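Local coordinates for alpha-1,4-endofucoidanase (Mariniflexile fucanivorans, PDB 6DLH), which hydrolyses alpha-1,4-fucosidic bonds within fucoidan chains as a retaining endo-acting enzyme of glycoside hydrolase family 107, at the calcium ion site. Sequence-based numbering; all coordinates share one arbitrary frame.

Contact 1: the calcium ion site. Residues 419-420, 451-453, 455-456, 502-504. With CA (calcium ion), chain B.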
ATOM      1  N   GLY A 419     -12.644  -2.401 -35.003  1.00 39.12           N
ATOM      2  CA  GLY A 419     -12.538  -3.459 -35.997  1.00 38.62           C
ATOM      3  C   GLY A 419     -12.399  -4.855 -35.388  1.00 40.64           C
ATOM      4  O   GLY A 419     -13.392  -5.481 -35.015  1.00 39.31           O
ATOM      5  N   LYS A 420     -11.155  -5.344 -35.327  1.00 40.16           N
ATOM      6  CA  LYS A 420     -10.845  -6.662 -34.801  1.00 40.51           C
ATOM      7  C   LYS A 420     -11.060  -6.672 -33.290  1.00 40.29           C
ATOM      8  O   LYS A 420     -11.123  -5.616 -32.668  1.00 38.94           O
ATOM      9  CB  LYS A 420      -9.407  -7.041 -35.165  1.00 42.51           C
ATOM     10  CG  LYS A 420      -9.197  -7.417 -36.627  1.00 44.37           C
ATOM     11  CD  LYS A 420      -7.736  -7.609 -37.002  1.00 45.36           C
ATOM     12  CE  LYS A 420      -7.521  -7.957 -38.461  1.00 45.46           C
ATOM     13  NZ  LYS A 420      -8.353  -7.128 -39.365  1.00 44.26           N
ATOM     14  N   ASP A 451     -15.892  -7.405 -29.305  1.00 33.09           N
ATOM     15  CA  ASP A 451     -15.934  -6.776 -30.613  1.00 34.39           C
ATOM     16  C   ASP A 451     -16.233  -5.293 -30.409  1.00 32.41           C
ATOM     17  O   ASP A 451     -17.313  -4.943 -29.930  1.00 32.45           O
ATOM     18  CB  ASP A 451     -16.943  -7.494 -31.518  1.00 36.26           C
ATOM     19  CG  ASP A 451     -17.537  -6.652 -32.633  1.00 37.62           C
ATOM     20  OD1 ASP A 451     -16.962  -5.595 -32.950  1.00 38.80           O
ATOM     21  OD2 ASP A 451     -18.586  -7.055 -33.170  1.00 40.24           O
ATOM     22  N   PRO A 452     -15.289  -4.384 -30.746  1.00 32.26           N
ATOM     23  CA  PRO A 452     -15.492  -2.948 -30.535  1.00 32.59           C
ATOM     24  C   PRO A 452     -16.831  -2.428 -31.050  1.00 34.94           C
ATOM     25  O   PRO A 452     -17.445  -1.575 -30.410  1.00 35.87           O
ATOM     26  CB  PRO A 452     -14.315  -2.331 -31.300  1.00 32.33           C
ATOM     27  CG  PRO A 452     -13.222  -3.364 -31.152  1.00 31.65           C
ATOM     28  CD  PRO A 452     -13.953  -4.687 -31.288  1.00 30.76           C
ATOM     29  N   GLU A 453     -17.290  -2.971 -32.186  1.00 36.29           N
ATOM     30  CA  GLU A 453     -18.482  -2.469 -32.855  1.00 36.15           C
ATOM     31  C   GLU A 453     -19.734  -3.147 -32.304  1.00 37.89           C
ATOM     32  O   GLU A 453     -20.851  -2.744 -32.629  1.00 37.19           O
ATOM     33  CB  GLU A 453     -18.376  -2.630 -34.371  1.00 36.38           C
ATOM     34  CG  GLU A 453     -17.441  -1.624 -35.020  1.00 35.88           C
ATOM     35  CD  GLU A 453     -15.968  -1.912 -34.788  1.00 36.17           C
ATOM     36  OE1 GLU A 453     -15.623  -3.087 -34.626  1.00 36.45           O
ATOM     37  OE2 GLU A 453     -15.174  -0.961 -34.748  1.00 41.27           O
ATOM     38  N   VAL A 455     -21.031  -6.229 -32.586  1.00 37.79           N
ATOM     39  CA  VAL A 455     -21.753  -7.261 -33.314  1.00 39.15           C
ATOM     40  C   VAL A 455     -21.612  -8.562 -32.526  1.00 39.87           C
ATOM     41  O   VAL A 455     -22.615  -9.152 -32.119  1.00 38.85           O
ATOM     42  CB  VAL A 455     -21.292  -7.404 -34.782  1.00 43.31           C
ATOM     43  CG1 VAL A 455     -22.118  -8.440 -35.538  1.00 42.61           C
ATOM     44  CG2 VAL A 455     -21.310  -6.074 -35.529  1.00 42.85           C
ATOM     45  N   GLY A 456     -20.360  -8.970 -32.285  1.00 35.40           N
ATOM     46  CA  GLY A 456     -20.074 -10.054 -31.367  1.00 36.51           C
ATOM     47  C   GLY A 456     -18.801 -10.803 -31.739  1.00 38.02           C
ATOM     48  O   GLY A 456     -18.318 -10.700 -32.865  1.00 38.80           O
ATOM     49  N   ASP A 502     -14.055 -11.810 -34.698  1.00 36.37           N
ATOM     50  CA  ASP A 502     -15.331 -11.198 -35.034  1.00 35.79           C
ATOM     51  C   ASP A 502     -15.440 -11.103 -36.556  1.00 35.17           C
ATOM     52  O   ASP A 502     -14.570 -11.593 -37.280  1.00 33.48           O
ATOM     53  CB  ASP A 502     -15.550  -9.874 -34.293  1.00 38.56           C
ATOM     54  CG  ASP A 502     -14.550  -8.762 -34.591  1.00 41.56           C
ATOM     55  OD1 ASP A 502     -13.726  -8.924 -35.523  1.00 39.49           O
ATOM     56  OD2 ASP A 502     -14.606  -7.729 -33.874  1.00 44.04           O
ATOM     57  N   SER A 503     -16.503 -10.452 -37.033  1.00 34.93           N
ATOM     58  CA  SER A 503     -16.781 -10.390 -38.459  1.00 40.91           C
ATOM     59  C   SER A 503     -15.619  -9.757 -39.228  1.00 44.04           C
ATOM     60  O   SER A 503     -15.548  -9.906 -40.445  1.00 47.17           O
ATOM     61  CB  SER A 503     -18.074  -9.660 -38.723  1.00 38.50           C
ATOM     62  OG  SER A 503     -17.949  -8.297 -38.342  1.00 37.95           O
ATOM     63  N   ASP A 504     -14.710  -9.079 -38.506  1.00 50.38           N
ATOM     64  CA  ASP A 504     -13.686  -8.214 -39.084  1.00 48.96           C
ATOM     65  C   ASP A 504     -12.314  -8.896 -39.095  1.00 44.66           C
ATOM     66  O   ASP A 504     -11.409  -8.444 -39.792  1.00 41.92           O
ATOM     67  CB  ASP A 504     -13.617  -6.867 -38.348  1.00 54.69           C
ATOM     68  CG  ASP A 504     -12.862  -5.775 -39.100  1.00 60.55           C
ATOM     69  OD1 ASP A 504     -13.416  -5.254 -40.093  1.00 65.34           O
ATOM     70  OD2 ASP A 504     -11.722  -5.455 -38.696  1.00 57.98           O
TER
HETATM   71 CA    CA B 808     -15.531  -5.372 -35.176  1.00 67.25          CA
HETATM   72  O   HOH W   1     -17.211  -7.121 -35.893  1.00 40.78           O

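Contact 2: the calcium ion site. Residues 241, 327-330, 332-333, 335-336. With CA (calcium ion), chain C.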
ATOM      1  N   ALA A 241      19.559  18.727 -17.163  1.00 42.24           N
ATOM      2  CA  ALA A 241      19.490  19.340 -18.484  1.00 43.27           C
ATOM      3  C   ALA A 241      20.621  18.854 -19.393  1.00 44.89           C
ATOM      4  O   ALA A 241      20.518  18.954 -20.615  1.00 43.68           O
ATOM      5  CB  ALA A 241      19.506  20.846 -18.360  1.00 41.62           C
ATOM      6  N   PHE A 327       9.844  13.884 -27.051  1.00 34.40           N
ATOM      7  CA  PHE A 327      10.978  14.748 -27.342  1.00 34.89           C
ATOM      8  C   PHE A 327      11.451  14.619 -28.789  1.00 36.37           C
ATOM      9  O   PHE A 327      12.649  14.668 -29.043  1.00 37.85           O
ATOM     10  CB  PHE A 327      12.095  14.517 -26.321  1.00 31.63           C
ATOM     11  CG  PHE A 327      11.660  14.735 -24.898  1.00 32.02           C
ATOM     12  CD1 PHE A 327      11.254  15.995 -24.466  1.00 32.31           C
ATOM     13  CD2 PHE A 327      11.619  13.682 -23.994  1.00 31.37           C
ATOM     14  CE1 PHE A 327      10.837  16.201 -23.159  1.00 29.15           C
ATOM     15  CE2 PHE A 327      11.201  13.889 -22.687  1.00 30.12           C
ATOM     16  CZ  PHE A 327      10.815  15.148 -22.271  1.00 29.99           C
ATOM     17  N   ARG A 328      10.513  14.522 -29.736  1.00 36.87           N
ATOM     18  CA  ARG A 328      10.896  14.447 -31.139  1.00 39.77           C
ATOM     19  C   ARG A 328      11.016  15.854 -31.726  1.00 40.49           C
ATOM     20  O   ARG A 328      10.950  16.028 -32.940  1.00 39.51           O
ATOM     21  CB  ARG A 328       9.957  13.527 -31.931  1.00 39.07           C
ATOM     22  CG  ARG A 328      10.588  12.196 -32.313  1.00 40.52           C
ATOM     23  CD  ARG A 328       9.955  10.920 -31.796  1.00 39.73           C
ATOM     24  NE  ARG A 328       9.289  10.200 -32.873  1.00 40.40           N
ATOM     25  CZ  ARG A 328       9.224   8.874 -33.006  1.00 38.11           C
ATOM     26  NH1 ARG A 328       9.801   8.068 -32.130  1.00 36.41           N
ATOM     27  NH2 ARG A 328       8.569   8.358 -34.028  1.00 37.07           N
ATOM     28  N   ASP A 329      11.259  16.843 -30.853  1.00 43.40           N
ATOM     29  CA  ASP A 329      11.132  18.251 -31.200  1.00 42.96           C
ATOM     30  C   ASP A 329      12.450  18.997 -30.991  1.00 41.27           C
ATOM     31  O   ASP A 329      12.522  20.195 -31.237  1.00 44.06           O
ATOM     32  CB  ASP A 329       9.964  18.899 -30.441  1.00 43.12           C
ATOM     33  CG  ASP A 329      10.131  18.977 -28.924  1.00 45.49           C
ATOM     34  OD1 ASP A 329      10.987  18.258 -28.371  1.00 44.79           O
ATOM     35  OD2 ASP A 329       9.397  19.765 -28.299  1.00 47.25           O
ATOM     36  N   ASP A 330      13.489  18.299 -30.526  1.00 41.13           N
ATOM     37  CA  ASP A 330      14.749  18.948 -30.196  1.00 40.40           C
ATOM     38  C   ASP A 330      15.856  18.444 -31.125  1.00 42.89           C
ATOM     39  O   ASP A 330      15.580  17.854 -32.170  1.00 41.37           O
ATOM     40  CB  ASP A 330      15.079  18.786 -28.708  1.00 39.79           C
ATOM     41  CG  ASP A 330      15.311  17.347 -28.273  1.00 38.28           C
ATOM     42  OD1 ASP A 330      15.272  16.451 -29.144  1.00 37.91           O
ATOM     43  OD2 ASP A 330      15.524  17.130 -27.061  1.00 36.16           O
ATOM     44  N   ARG A 332      18.505  16.465 -30.028  1.00 49.00           N
ATOM     45  CA  ARG A 332      19.100  15.231 -29.528  1.00 47.10           C
ATOM     46  C   ARG A 332      18.346  14.030 -30.100  1.00 47.67           C
ATOM     47  O   ARG A 332      17.122  13.994 -30.058  1.00 52.24           O
ATOM     48  CB  ARG A 332      19.069  15.226 -27.998  1.00 44.18           C
ATOM     49  CG  ARG A 332      19.720  16.440 -27.348  1.00 43.11           C
ATOM     50  CD  ARG A 332      19.345  16.513 -25.880  1.00 42.43           C
ATOM     51  NE  ARG A 332      20.189  17.392 -25.081  1.00 42.15           N
ATOM     52  CZ  ARG A 332      20.138  17.488 -23.753  1.00 44.83           C
ATOM     53  NH1 ARG A 332      19.284  16.755 -23.054  1.00 44.79           N
ATOM     54  NH2 ARG A 332      20.944  18.322 -23.120  1.00 42.89           N
ATOM     55  N   THR A 333      19.074  13.041 -30.629  1.00 49.96           N
ATOM     56  CA  THR A 333      18.447  11.881 -31.256  1.00 49.29           C
ATOM     57  C   THR A 333      18.141  10.801 -30.220  1.00 47.07           C
ATOM     58  O   THR A 333      17.238   9.986 -30.406  1.00 50.47           O
ATOM     59  CB  THR A 333      19.344  11.239 -32.325  1.00 49.77           C
ATOM     60  OG1 THR A 333      20.579  10.874 -31.702  1.00 51.27           O
ATOM     61  CG2 THR A 333      19.584  12.128 -33.527  1.00 50.67           C
ATOM     62  N   ASN A 335      16.848  10.628 -27.398  1.00 42.26           N
ATOM     63  CA  ASN A 335      15.680  10.719 -26.533  1.00 40.98           C
ATOM     64  C   ASN A 335      14.395  10.549 -27.339  1.00 40.96           C
ATOM     65  O   ASN A 335      13.317  10.901 -26.863  1.00 42.70           O
ATOM     66  CB  ASN A 335      15.677  12.010 -25.703  1.00 37.42           C
ATOM     67  CG  ASN A 335      15.547  13.287 -26.510  1.00 35.89           C
ATOM     68  OD1 ASN A 335      15.203  13.274 -27.693  1.00 34.17           O
ATOM     69  ND2 ASN A 335      15.820  14.412 -25.874  1.00 35.78           N
ATOM     70  N   ASP A 336      14.512   9.984 -28.544  1.00 39.55           N
ATOM     71  CA  ASP A 336      13.434  10.028 -29.519  1.00 38.40           C
ATOM     72  C   ASP A 336      12.382   8.956 -29.252  1.00 37.05           C
ATOM     73  O   ASP A 336      11.334   8.965 -29.896  1.00 38.87           O
ATOM     74  CB  ASP A 336      13.963   9.945 -30.952  1.00 40.39           C
ATOM     75  CG  ASP A 336      14.375  11.283 -31.541  1.00 42.66           C
ATOM     76  OD1 ASP A 336      14.445  12.284 -30.783  1.00 39.86           O
ATOM     77  OD2 ASP A 336      14.614  11.318 -32.760  1.00 44.29           O
TER
HETATM   78 CA    CA C 804      14.888  14.187 -29.748  1.00 39.82          CA
HETATM   79  O   HOH W   2      14.360  15.206 -31.898  1.00 43.50           O

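Contact 1: the calcium ion site
This calcium site lies at one end of an immunoglobulin-like domain, where the stretch around Gly419 meets loop 451-456 and the end of strand 494-502 with the two residues after it. Gly419 gives its backbone carbonyl O, 2.1 Å from the calcium. Glu453 OE1 is also near the ion, 2.4 Å from the calcium. The Asp451 and Asp502 carboxylates each bind the metal through one oxygen. Asp502 OD2 stands a long 2.8 Å from the calcium.

The packed part is the loop around Asp451. Its CG is anti to the backbone N (chi1 154°), beside the carbonyl carbon. OD1 binds the calcium and also accepts the backbone N-H of Glu453, which comes from above the carboxylate plane. OD2 is held by two backbone N-H groups. Gly456 N meets the anti lone pair of Asp451 OD2 at 2.8 Å, and Val455 N comes from above the plane. These bonds fix the rotation of the carboxylate and fold the loop around it. An alanine here would remove a calcium ligand and the acceptors of three backbone N-H groups, and would probably loosen the whole loop. Glu453 is bent at chi2 (74°). This lets Glu453 OE2 accept the N-H of Gly419 N at 2.9 Å on the syn lone pair of OE2, so that one carboxylate ties metal and chain together. Asp502 OD1 takes the N-H of Asp504 from above the plane and steadies that turn.

The looser side is that of water 1, which binds the calcium at 2.5 Å and lies 2.8 Å from Ser503 OG. Asp504 brings only CB near the ion, 4.0 Å from the calcium. Its carboxylate points away and forms a long salt bridge with Lys420. The metal geometry is between square pyramidal and trigonal bipyramidal, and further waters may be unseen. The calcium probably has a structural role, pinning the entry to this domain against its loops.

Contact 2: the calcium ion site
The protein ligands of this calcium all come from one short loop, residues 327-336. It lies between helix 307-321 and strand 341-342. Phe327 and Arg332 give backbone carbonyl oxygens. Asp330, Asn335 and Asp336 give side-chain oxygens.

With water 2 the ligands seen form a near-octahedral shell. Asp336 OD1 is 2.2 Å from the calcium, Asn335 OD1 is at 2.3 Å, and Asp330 OD1 is at 2.4 Å. The two aspartates are monodentate, each binding through one oxygen. The carbonyl O of Arg332 binds the calcium at 2.3 Å, and that of Phe327 is at a similar distance. Water 2 also lies 2.9 Å from the backbone O of Asp330, which helps to hold it in place.

Asp330 and Asn335 both carry CG in the crowded position between the backbone N and the carbonyl carbon (chi1 64° and 65°). Each turns its OD1 to the metal. Their other tips meet alongside it. Asn335 ND2 donates to Asp330 OD2 at 3.0 Å, on the syn lone pair and in the amide plane. The bond is nearly straight, at 172°. It sets the amide with oxygen toward the calcium and nitrogen away, and it helps to fix the rotation of the carboxylate. The carboxylates of Asp330 and Asp336 probably offset much of the metal's charge.

Two arginines brace the loop from outside the first shell. Arg328 NH1 donates, in its guanidinium plane, to the backbone O of Asp336 at 2.9 Å. This ties the start of the loop to its end. Arg332 extends away from the ion, and its NH2 meets the backbone O of Ala241, edge-on and within the carbonyl plane. The site thus sits on a loop at the periphery of the catalytic part. It is likely to hold the loop in shape and, through Arg332, against the segment around Ala241.

Contact 1 and contact 2 are about 38 Å apart, measured between the centres of their C-alpha atoms. They share no residue and no helix or strand. Both lie on the same chain, but contact 2 belongs to the catalytic part and contact 1 to the first immunoglobulin-like domain that follows it. Contact 1 draws on three separate stretches of sequence, whereas the metal ligands of contact 2 lie within one loop. The two ions therefore probably stabilise different modules independently. The deposited assembly is one chain, and neither site joins it to a partner. The structure alone does not show a direct part for either ion in fucoidan hydrolysis.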